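Local atomic coordinates of regulator of chromosome condensation (Saccharomyces cerevisiae, PDB entry 3OF7), a protein that promotes exchange of GDP for GTP on the small GTPases GSP1 and GSP2, binds chromatin, and controls RNA metabolism and nuclear transport. Residues A[14-19]-A[205-209]; A[74-79]-A[439-445]; A[95-99]-A[157-161]; A[266-270]-A[280-284]. Residues are numbered along the deposited sequence.

In the fold
All four contacts belong to one seven-bladed beta-propeller of the RCC1 family. Contact 2 brings its first and last RCC1 repeats together, and its centre is closest to the chain centre, about 8 Å away; contacts 3 and 4, at about 15 and 14 Å, join one blade to the next and two strands within a blade. Contact 1, about 17 Å out, packs the N-terminal tail against strand 206-211. Contacts 2 and 3 touch through H78, whose NE2 makes a weak 3.2 Å hydrogen bond to M159 O, and contacts 1 and 3 through L209 CD1 and C161 SG, 3.8 Å apart. Contact 4 touches none of the others; its nearest atoms are about 5 Å from contact 3.

Contact 1 (A[14-19]-A[205-209]); sequences NAQEDY and NIVQL
A classic beta bulge shapes this contact: V207 and Q208 both face L219 of the adjacent strand 215-220, and V207 departs from the extended backbone with phi/psi -116/-21. Across from it, A15 is extended and residues 16-18 have helical angles, with D18 N bonded to A15 O (2.9 Å) and Y19 N to Q16 O (3.1 Å); the side chain of D18 (m) turns back so that OD2 accepts from A15 N at 3.0 Å. The CA atoms of Q16 and V207 are 4.7 Å apart. The N-terminal tail thereby lies against the edge strand 206-211 of a propeller blade. Q16 (chi1 m, chi2 t) sends NE2 to I206 O, a nearly straight 3.0 Å hydrogen bond, and to F164 O. The Y19 ring (chi1 m, chi2 96°) packs CE1 on V207 CG2 at 3.6 Å. Q208 CB sits over its face, 4.1 Å from the centroid, a CH-pi contact, while Y19 OH bonds K260 O. N14 CB meets V207 CG2 at 3.8 Å.

Contact 2 (A[74-79]-A[439-445]); sequences VGGMHT and CGGQFSV
V74 and F443 bury the most surface here, and two similar glycine-rich turns meet around them. In one, G75 N bonds H78 O at 2.8 Å; in the other, G440 N bonds F443 O at 2.9 Å. G76 and G441 have nearly the same backbone angles, close to -62/-48. The CA atoms of V74 and C439 are 5.7 Å apart, those of G76 and G440 4.4 Å. V74 (chi1 t) points toward 439-445, placing CG1 3.4 Å from F443 CZ and 3.4 Å from C439 C, and CG2 3.8 Å from V445 CB. The F443 side chain (chi1 p, chi2 -73°) starts sideways but ends between the turns, with G76 O 3.5 Å from CE1 and T79 OG1 3.4 Å from CE2, both at the ring edge. A CB on G440 would clash with G75 O and with the F443 ring, so the missing side chain makes room for both. The backbones are joined directly by a hydrogen bond from G441 N to G76 O, 3.0 Å. One water donates to V74 O (2.5 Å) and C439 O (2.6 Å); a second donates to G76 O (2.7 Å) and weakly accepts from Q442 N (3.1 Å). The meeting packs the blade of strands 69-74 and 78-83 against the closing blade, in which N-terminal strand 30-34 pairs with C-terminal 443-450, as is typical of RCC1 propellers.

Contact 3 (A[95-99]-A[157-161]); sequences DVGAL and DNMSC
Segment 95-99 has no regular secondary structure and meets 157-161 through two of its residues. After D95, V96 (phi/psi -123/34, chi1 m) points its CB toward the other segment and lays CG2 against the side chain of N158. At G97 the chain turns with positive phi (83/4), a conformation readily taken by glycine, and this brings A98 round with helical angles (-60/-27). The CA atoms of A98 and M159 come within 5.1 Å. A98 CB points toward 157-161 and rests 3.6 Å from N158 O, while A98 O accepts a hydrogen bond from S160 OG at 2.7 Å, although the position of that hydroxyl is less certain. S160 (chi1 m) points its CB toward A98, whereas M159, the residue before it in strand 159-164, points its own away, as expected from the alternation along a strand. L99 continues with helical angles (-76/-18) and turns its CB away. The loop that follows strand 88-92 is thus laid over the start of strand 159-164 in the next blade. H78 of strand 78-83 touches A98, L99 and S160, W172 of strand 169-177 packs on S160, and M159 faces I216 of strand 215-220.

Contact 4 (A[266-270]-A[280-284]); sequences ENHCF and SWGLN
Strands 268-273 and 278-281 form an antiparallel beta hairpin, the middle pair of a four-stranded propeller blade, and the contact lies at its open end. The touching parts run 172° apart. C269 and W281 form the hydrogen-bonded pair (CA-CA 5.5 Å), with C269 N to W281 O at 2.9 Å and W281 N to C269 O at 3.2 Å. They are flanked by non-hydrogen-bonded pairs, F270 with S280 (CA-CA 4.5 Å) and H268 with G282 (4.2 Å). Beyond the latter, L283 N bonds N267 O at 2.8 Å, nearly straight. G282 (phi/psi 104/-149) turns the corner; a CB there would clash with N267 O and H268 CA. C269 (m) and W281 (chi1 p, chi2 100°) share one face: C269 CB lies over the indole, 3.5 Å from the centroid of its six-membered ring, a CH-pi contact, and SG is 4.3 Å from the five-membered centroid. On the face of F270 and S280, F270 CE1 meets S280 CB at 3.7 Å. L283 (chi1 t, chi2 p) packs its CB 3.8 Å from N267 CB. S280 OG bonds C289 O. The backbone bonds are consistent with one fixed register, C269 opposite W281, while the indole combines apolar packing on C269 with a hydrogen bond from its N-H (NE1) to Q235 O in a neighbouring loop.

Contact 1 (A[14-19]-A[205-209])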
loop_
_atom_site.group_PDB
_atom_site.type_symbol
_atom_site.label_atom_id
_atom_site.label_comp_id
_atom_site.label_asym_id
_atom_site.label_seq_id
_atom_site.Cartn_x
_atom_site.Cartn_y
_atom_site.Cartn_z
ATOM N N ASN A 14 -3.107 7.240 20.587
ATOM C CA ASN A 14 -2.109 6.713 19.642
ATOM C C ASN A 14 -0.731 7.347 19.782
ATOM O O ASN A 14 -0.616 8.551 19.995
ATOM C CB ASN A 14 -2.571 6.919 18.192
ATOM C CG ASN A 14 -3.923 6.309 17.910
ATOM O OD1 ASN A 14 -4.210 5.187 18.318
ATOM N ND2 ASN A 14 -4.766 7.050 17.200
ATOM N N ALA A 15 0.306 6.532 19.622
ATOM C CA ALA A 15 1.675 7.037 19.506
ATOM C C ALA A 15 2.322 6.527 18.216
ATOM O O ALA A 15 1.984 5.439 17.737
ATOM C CB ALA A 15 2.505 6.627 20.722
ATOM N N GLN A 16 3.249 7.310 17.660
ATOM C CA GLN A 16 3.967 6.918 16.442
ATOM C C GLN A 16 4.673 5.571 16.622
ATOM O O GLN A 16 4.716 4.758 15.697
ATOM C CB GLN A 16 4.968 7.994 16.020
ATOM C CG GLN A 16 4.346 9.184 15.298
ATOM C CD GLN A 16 5.381 10.183 14.811
ATOM O OE1 GLN A 16 6.579 10.031 15.075
ATOM N NE2 GLN A 16 4.929 11.209 14.096
ATOM N N GLU A 17 5.192 5.340 17.828
ATOM C CA GLU A 17 5.773 4.047 18.217
ATOM C C GLU A 17 4.863 2.833 17.975
ATOM O O GLU A 17 5.356 1.739 17.691
ATOM C CB GLU A 17 6.202 4.080 19.689
ATOM N N ASP A 18 3.545 3.020 18.084
ATOM C CA ASP A 18 2.594 1.913 17.912
ATOM C C ASP A 18 2.637 1.297 16.511
ATOM O O ASP A 18 2.180 0.172 16.319
ATOM C CB ASP A 18 1.154 2.366 18.177
ATOM C CG ASP A 18 0.966 2.995 19.552
ATOM O OD1 ASP A 18 1.859 2.879 20.421
ATOM O OD2 ASP A 18 -0.096 3.610 19.753
ATOM N N TYR A 19 3.164 2.048 15.545
ATOM C CA TYR A 19 3.133 1.664 14.124
ATOM C C TYR A 19 4.500 1.278 13.561
ATOM O O TYR A 19 4.586 0.732 12.456
ATOM C CB TYR A 19 2.524 2.804 13.282
ATOM C CG TYR A 19 1.213 3.300 13.848
ATOM C CD1 TYR A 19 1.173 4.423 14.674
ATOM C CD2 TYR A 19 0.020 2.614 13.600
ATOM C CE1 TYR A 19 -0.022 4.861 15.227
ATOM C CE2 TYR A 19 -1.187 3.047 14.142
ATOM C CZ TYR A 19 -1.194 4.176 14.960
ATOM O OH TYR A 19 -2.369 4.621 15.509
ATOM N N ASN A 205 -0.320 15.532 17.085
ATOM C CA ASN A 205 0.653 15.025 16.127
ATOM C C ASN A 205 0.017 13.976 15.223
ATOM O O ASN A 205 -0.810 13.175 15.667
ATOM C CB ASN A 205 1.851 14.403 16.850
ATOM C CG ASN A 205 2.867 15.440 17.324
ATOM O OD1 ASN A 205 2.677 16.649 17.174
ATOM N ND2 ASN A 205 3.964 14.956 17.891
ATOM N N ILE A 206 0.410 13.984 13.956
ATOM C CA ILE A 206 0.026 12.915 13.038
ATOM C C ILE A 206 0.867 11.678 13.366
ATOM O O ILE A 206 2.077 11.789 13.578
ATOM C CB ILE A 206 0.217 13.347 11.567
ATOM C CG1 ILE A 206 -0.595 14.621 11.278
ATOM C CG2 ILE A 206 -0.153 12.190 10.605
ATOM C CD1 ILE A 206 -2.085 14.536 11.711
ATOM N N VAL A 207 0.218 10.520 13.425
ATOM C CA VAL A 207 0.874 9.271 13.839
ATOM C C VAL A 207 0.932 8.195 12.741
ATOM O O VAL A 207 1.772 7.290 12.797
ATOM C CB VAL A 207 0.220 8.681 15.117
ATOM C CG1 VAL A 207 0.286 9.689 16.272
ATOM C CG2 VAL A 207 -1.232 8.231 14.857
ATOM N N GLN A 208 0.048 8.297 11.747
ATOM C CA GLN A 208 -0.032 7.283 10.692
ATOM C C GLN A 208 -0.594 7.826 9.381
ATOM O O GLN A 208 -1.469 8.700 9.383
ATOM C CB GLN A 208 -0.872 6.090 11.143
ATOM C CG GLN A 208 -0.655 4.838 10.287
ATOM C CD GLN A 208 -1.725 3.789 10.460
ATOM O OE1 GLN A 208 -2.740 4.002 11.132
ATOM N NE2 GLN A 208 -1.508 2.635 9.844
ATOM N N LEU A 209 -0.091 7.280 8.277
ATOM C CA LEU A 209 -0.564 7.628 6.934
ATOM C C LEU A 209 -1.245 6.431 6.284
ATOM O O LEU A 209 -0.917 5.284 6.603
ATOM C CB LEU A 209 0.607 8.084 6.060
ATOM C CG LEU A 209 1.631 9.062 6.641
ATOM C CD1 LEU A 209 2.794 9.265 5.677
ATOM C CD2 LEU A 209 0.992 10.414 6.965
#

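Contact 2 (A[74-79]-A[439-445])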
loop_
_atom_site.group_PDB
_atom_site.type_symbol
_atom_site.label_atom_id
_atom_site.label_comp_id
_atom_site.label_asym_id
_atom_site.label_seq_id
_atom_site.Cartn_x
_atom_site.Cartn_y
_atom_site.Cartn_z
ATOM N N VAL A 74 5.246 1.823 -1.589
ATOM C CA VAL A 74 5.034 1.634 -3.024
ATOM C C VAL A 74 3.711 2.297 -3.420
ATOM O O VAL A 74 2.667 1.976 -2.871
ATOM C CB VAL A 74 5.005 0.138 -3.408
ATOM C CG1 VAL A 74 4.838 -0.032 -4.922
ATOM C CG2 VAL A 74 6.273 -0.578 -2.922
ATOM N N GLY A 75 3.781 3.229 -4.364
ATOM C CA GLY A 75 2.584 3.859 -4.928
ATOM C C GLY A 75 2.222 3.251 -6.277
ATOM O O GLY A 75 2.779 2.227 -6.681
ATOM N N GLY A 76 1.300 3.889 -6.988
ATOM C CA GLY A 76 0.817 3.355 -8.254
ATOM C C GLY A 76 1.899 3.244 -9.308
ATOM O O GLY A 76 2.041 2.196 -9.933
ATOM N N MET A 77 2.671 4.325 -9.479
ATOM C CA MET A 77 3.684 4.416 -10.528
ATOM C C MET A 77 5.041 4.898 -9.989
ATOM O O MET A 77 5.956 5.198 -10.762
ATOM C CB MET A 77 3.195 5.337 -11.664
ATOM C CG MET A 77 1.980 4.809 -12.441
ATOM S SD MET A 77 1.345 5.962 -13.688
ATOM N N HIS A 78 5.170 4.996 -8.664
ATOM C CA HIS A 78 6.451 5.397 -8.058
ATOM C C HIS A 78 6.627 4.779 -6.682
ATOM O O HIS A 78 5.661 4.312 -6.087
ATOM C CB HIS A 78 6.600 6.921 -7.991
ATOM C CG HIS A 78 5.643 7.581 -7.050
ATOM N ND1 HIS A 78 6.033 8.131 -5.846
ATOM C CD2 HIS A 78 4.307 7.773 -7.135
ATOM C CE1 HIS A 78 4.975 8.631 -5.231
ATOM N NE2 HIS A 78 3.915 8.425 -5.992
ATOM N N THR A 79 7.860 4.778 -6.186
ATOM C CA THR A 79 8.173 4.217 -4.878
ATOM C C THR A 79 9.078 5.164 -4.114
ATOM O O THR A 79 9.917 5.847 -4.704
ATOM C CB THR A 79 8.882 2.851 -5.015
ATOM O OG1 THR A 79 8.048 1.961 -5.771
ATOM C CG2 THR A 79 9.184 2.226 -3.633
ATOM N N CYS A 439 3.185 -3.088 -3.128
ATOM C CA CYS A 439 2.731 -3.352 -4.499
ATOM C C CYS A 439 2.176 -2.085 -5.114
ATOM O O CYS A 439 1.590 -1.257 -4.410
ATOM C CB CYS A 439 1.625 -4.413 -4.509
ATOM S SG CYS A 439 2.045 -5.998 -3.764
ATOM N N GLY A 440 2.376 -1.944 -6.419
ATOM C CA GLY A 440 1.865 -0.802 -7.176
ATOM C C GLY A 440 0.908 -1.260 -8.251
ATOM O O GLY A 440 0.322 -2.355 -8.157
ATOM N N GLY A 441 0.745 -0.435 -9.283
ATOM C CA GLY A 441 -0.204 -0.743 -10.352
ATOM C C GLY A 441 0.145 -2.022 -11.099
ATOM O O GLY A 441 -0.723 -2.872 -11.342
ATOM N N GLN A 442 1.420 -2.156 -11.461
ATOM C CA GLN A 442 1.876 -3.244 -12.334
ATOM C C GLN A 442 3.161 -3.919 -11.850
ATOM O O GLN A 442 3.837 -4.605 -12.624
ATOM C CB GLN A 442 2.100 -2.715 -13.769
ATOM C CG GLN A 442 0.881 -2.056 -14.413
ATOM C CD GLN A 442 1.076 -1.761 -15.902
ATOM O OE1 GLN A 442 2.189 -1.840 -16.428
ATOM N NE2 GLN A 442 -0.016 -1.424 -16.582
ATOM N N PHE A 443 3.494 -3.744 -10.574
ATOM C CA PHE A 443 4.796 -4.179 -10.065
ATOM C C PHE A 443 4.745 -4.369 -8.557
ATOM O O PHE A 443 3.800 -3.923 -7.901
ATOM C CB PHE A 443 5.886 -3.160 -10.447
ATOM C CG PHE A 443 5.840 -1.870 -9.647
ATOM C CD1 PHE A 443 4.840 -0.929 -9.868
ATOM C CD2 PHE A 443 6.817 -1.601 -8.680
ATOM C CE1 PHE A 443 4.797 0.276 -9.134
ATOM C CE2 PHE A 443 6.788 -0.411 -7.936
ATOM C CZ PHE A 443 5.776 0.530 -8.161
ATOM N N SER A 444 5.773 -5.018 -8.015
ATOM C CA SER A 444 5.887 -5.254 -6.577
ATOM C C SER A 444 7.327 -5.032 -6.105
ATOM O O SER A 444 8.272 -5.068 -6.904
ATOM C CB SER A 444 5.445 -6.678 -6.238
ATOM O OG SER A 444 4.186 -6.977 -6.818
ATOM N N VAL A 445 7.481 -4.779 -4.809
ATOM C CA VAL A 445 8.790 -4.554 -4.199
ATOM C C VAL A 445 8.819 -5.322 -2.885
ATOM O O VAL A 445 7.809 -5.372 -2.171
ATOM C CB VAL A 445 9.048 -3.050 -3.914
ATOM C CG1 VAL A 445 10.429 -2.840 -3.260
ATOM C CG2 VAL A 445 8.925 -2.211 -5.189
HETATM O O HOH W 1 0.717 0.453 -2.613
HETATM O O HOH W 2 2.482 0.652 -12.134
#

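Contact 3 (A[95-99]-A[157-161])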
loop_
_atom_site.group_PDB
_atom_site.type_symbol
_atom_site.label_atom_id
_atom_site.label_comp_id
_atom_site.label_asym_id
_atom_site.label_seq_id
_atom_site.Cartn_x
_atom_site.Cartn_y
_atom_site.Cartn_z
ATOM N N ASP A 95 6.352 12.519 -13.975
ATOM C CA ASP A 95 5.610 13.419 -14.861
ATOM C C ASP A 95 4.885 14.534 -14.110
ATOM O O ASP A 95 4.751 15.647 -14.627
ATOM C CB ASP A 95 4.647 12.634 -15.754
ATOM C CG ASP A 95 5.366 11.903 -16.865
ATOM O OD1 ASP A 95 6.526 12.272 -17.152
ATOM O OD2 ASP A 95 4.787 10.962 -17.444
ATOM N N VAL A 96 4.432 14.242 -12.889
ATOM C CA VAL A 96 3.755 15.259 -12.065
ATOM C C VAL A 96 4.418 15.475 -10.693
ATOM O O VAL A 96 3.747 15.757 -9.697
ATOM C CB VAL A 96 2.228 15.001 -11.945
ATOM C CG1 VAL A 96 1.526 15.307 -13.279
ATOM C CG2 VAL A 96 1.934 13.547 -11.491
ATOM N N GLY A 97 5.740 15.341 -10.662
ATOM C CA GLY A 97 6.544 15.693 -9.490
ATOM C C GLY A 97 6.660 14.677 -8.363
ATOM O O GLY A 97 7.292 14.963 -7.348
ATOM N N ALA A 98 6.091 13.485 -8.530
ATOM C CA ALA A 98 6.010 12.521 -7.414
ATOM C C ALA A 98 7.359 12.091 -6.816
ATOM O O ALA A 98 7.421 11.713 -5.642
ATOM C CB ALA A 98 5.182 11.285 -7.805
ATOM N N LEU A 99 8.427 12.139 -7.609
ATOM C CA LEU A 99 9.743 11.707 -7.111
ATOM C C LEU A 99 10.391 12.733 -6.183
ATOM O O LEU A 99 11.323 12.403 -5.442
ATOM C CB LEU A 99 10.694 11.339 -8.257
ATOM C CG LEU A 99 10.234 10.300 -9.286
ATOM C CD1 LEU A 99 11.413 9.920 -10.174
ATOM C CD2 LEU A 99 9.637 9.062 -8.611
ATOM N N ASP A 157 -0.779 7.231 -6.438
ATOM C CA ASP A 157 -0.411 7.161 -7.852
ATOM C C ASP A 157 0.525 8.313 -8.225
ATOM O O ASP A 157 1.535 8.099 -8.902
ATOM C CB ASP A 157 -1.647 7.183 -8.755
ATOM C CG ASP A 157 -2.230 5.803 -8.997
ATOM O OD1 ASP A 157 -2.022 4.872 -8.177
ATOM O OD2 ASP A 157 -2.932 5.656 -10.015
ATOM N N ASN A 158 0.213 9.511 -7.725
ATOM C CA ASN A 158 0.821 10.761 -8.197
ATOM C C ASN A 158 1.366 11.682 -7.081
ATOM O O ASN A 158 1.938 12.745 -7.373
ATOM C CB ASN A 158 -0.213 11.537 -9.043
ATOM C CG ASN A 158 -0.811 10.698 -10.173
ATOM O OD1 ASN A 158 -2.005 10.335 -10.153
ATOM N ND2 ASN A 158 0.013 10.387 -11.161
ATOM N N MET A 159 1.179 11.293 -5.821
ATOM C CA MET A 159 1.678 12.095 -4.691
ATOM C C MET A 159 2.511 11.295 -3.705
ATOM O O MET A 159 2.449 10.066 -3.659
ATOM C CB MET A 159 0.593 12.971 -4.011
ATOM C CG MET A 159 -0.323 12.345 -2.966
ATOM S SD MET A 159 0.176 12.059 -1.233
ATOM C CE MET A 159 0.388 13.690 -0.502
ATOM N N SER A 160 3.304 12.018 -2.931
ATOM C CA SER A 160 4.239 11.421 -2.007
ATOM C C SER A 160 4.129 12.144 -0.681
ATOM O O SER A 160 3.817 13.340 -0.643
ATOM C CB SER A 160 5.652 11.560 -2.557
ATOM O OG SER A 160 5.815 10.769 -3.717
ATOM N N CYS A 161 4.381 11.416 0.399
ATOM C CA CYS A 161 4.237 11.961 1.740
ATOM C C CYS A 161 5.263 11.355 2.686
ATOM O O CYS A 161 5.541 10.160 2.621
ATOM C CB CYS A 161 2.822 11.724 2.267
ATOM S SG CYS A 161 2.457 12.603 3.809
#

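Contact 4 (A[266-270]-A[280-284])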
loop_
_atom_site.group_PDB
_atom_site.type_symbol
_atom_site.label_atom_id
_atom_site.label_comp_id
_atom_site.label_asym_id
_atom_site.label_seq_id
_atom_site.Cartn_x
_atom_site.Cartn_y
_atom_site.Cartn_z
ATOM N N GLU A 266 -7.517 1.887 -3.305
ATOM C CA GLU A 266 -7.390 2.980 -4.262
ATOM C C GLU A 266 -8.436 4.075 -4.021
ATOM O O GLU A 266 -8.089 5.254 -3.885
ATOM C CB GLU A 266 -7.433 2.455 -5.699
ATOM C CG GLU A 266 -6.186 1.646 -6.035
ATOM C CD GLU A 266 -5.968 1.425 -7.521
ATOM O OE1 GLU A 266 -6.738 1.953 -8.354
ATOM O OE2 GLU A 266 -4.998 0.713 -7.852
ATOM N N ASN A 267 -9.697 3.664 -3.945
ATOM C CA ASN A 267 -10.820 4.593 -3.794
ATOM C C ASN A 267 -11.763 4.199 -2.651
ATOM O O ASN A 267 -12.901 4.680 -2.571
ATOM C CB ASN A 267 -11.592 4.688 -5.116
ATOM C CG ASN A 267 -10.745 5.226 -6.246
ATOM O OD1 ASN A 267 -10.084 6.262 -6.113
ATOM N ND2 ASN A 267 -10.753 4.521 -7.376
ATOM N N HIS A 268 -11.289 3.315 -1.777
ATOM C CA HIS A 268 -12.034 2.937 -0.576
ATOM C C HIS A 268 -11.075 2.854 0.599
ATOM O O HIS A 268 -9.855 2.741 0.404
ATOM C CB HIS A 268 -12.800 1.622 -0.766
ATOM C CG HIS A 268 -11.925 0.435 -1.032
ATOM N ND1 HIS A 268 -11.831 -0.630 -0.159
ATOM C CD2 HIS A 268 -11.120 0.136 -2.078
ATOM C CE1 HIS A 268 -11.000 -1.531 -0.655
ATOM N NE2 HIS A 268 -10.557 -1.091 -1.818
ATOM N N CYS A 269 -11.619 2.903 1.811
ATOM C CA CYS A 269 -10.803 3.139 2.993
ATOM C C CYS A 269 -11.276 2.323 4.182
ATOM O O CYS A 269 -12.423 1.882 4.226
ATOM C CB CYS A 269 -10.852 4.623 3.361
ATOM S SG CYS A 269 -10.489 5.747 2.002
ATOM N N PHE A 270 -10.378 2.144 5.145
ATOM C CA PHE A 270 -10.662 1.397 6.361
ATOM C C PHE A 270 -10.193 2.152 7.586
ATOM O O PHE A 270 -9.158 2.833 7.560
ATOM C CB PHE A 270 -9.977 0.035 6.328
ATOM C CG PHE A 270 -10.539 -0.887 5.307
ATOM C CD1 PHE A 270 -11.614 -1.703 5.618
ATOM C CD2 PHE A 270 -10.009 -0.919 4.018
ATOM C CE1 PHE A 270 -12.156 -2.548 4.670
ATOM C CE2 PHE A 270 -10.543 -1.766 3.064
ATOM C CZ PHE A 270 -11.614 -2.578 3.386
ATOM N N SER A 280 -15.578 0.789 6.947
ATOM C CA SER A 280 -15.081 1.152 5.624
ATOM C C SER A 280 -15.998 2.158 4.941
ATOM O O SER A 280 -17.175 2.292 5.309
ATOM C CB SER A 280 -14.924 -0.089 4.746
ATOM O OG SER A 280 -16.139 -0.809 4.683
ATOM N N TRP A 281 -15.451 2.873 3.962
ATOM C CA TRP A 281 -16.228 3.795 3.133
ATOM C C TRP A 281 -15.574 3.968 1.767
ATOM O O TRP A 281 -14.414 3.599 1.572
ATOM C CB TRP A 281 -16.393 5.160 3.819
ATOM C CG TRP A 281 -15.115 5.935 3.984
ATOM C CD1 TRP A 281 -14.675 6.958 3.189
ATOM C CD2 TRP A 281 -14.118 5.762 5.001
ATOM N NE1 TRP A 281 -13.475 7.432 3.647
ATOM C CE2 TRP A 281 -13.104 6.717 4.754
ATOM C CE3 TRP A 281 -13.982 4.897 6.096
ATOM C CZ2 TRP A 281 -11.962 6.834 5.562
ATOM C CZ3 TRP A 281 -12.835 5.006 6.900
ATOM C CH2 TRP A 281 -11.848 5.973 6.628
ATOM N N GLY A 282 -16.322 4.548 0.832
ATOM C CA GLY A 282 -15.806 4.838 -0.501
ATOM C C GLY A 282 -16.323 3.859 -1.537
ATOM O O GLY A 282 -17.439 3.334 -1.417
ATOM N N LEU A 283 -15.509 3.610 -2.554
ATOM C CA LEU A 283 -15.949 2.842 -3.714
ATOM C C LEU A 283 -16.261 1.396 -3.340
ATOM O O LEU A 283 -15.474 0.748 -2.649
ATOM C CB LEU A 283 -14.880 2.898 -4.812
ATOM C CG LEU A 283 -15.199 2.174 -6.126
ATOM C CD1 LEU A 283 -16.355 2.867 -6.888
ATOM C CD2 LEU A 283 -13.947 2.047 -6.980
ATOM N N ASN A 284 -17.417 0.898 -3.779
ATOM C CA ASN A 284 -17.871 -0.430 -3.355
ATOM C C ASN A 284 -18.600 -1.263 -4.412
ATOM O O ASN A 284 -19.432 -2.111 -4.068
ATOM C CB ASN A 284 -18.726 -0.320 -2.083
ATOM C CG ASN A 284 -18.868 -1.648 -1.351
ATOM O OD1 ASN A 284 -17.940 -2.450 -1.320
ATOM N ND2 ASN A 284 -20.033 -1.876 -0.749
#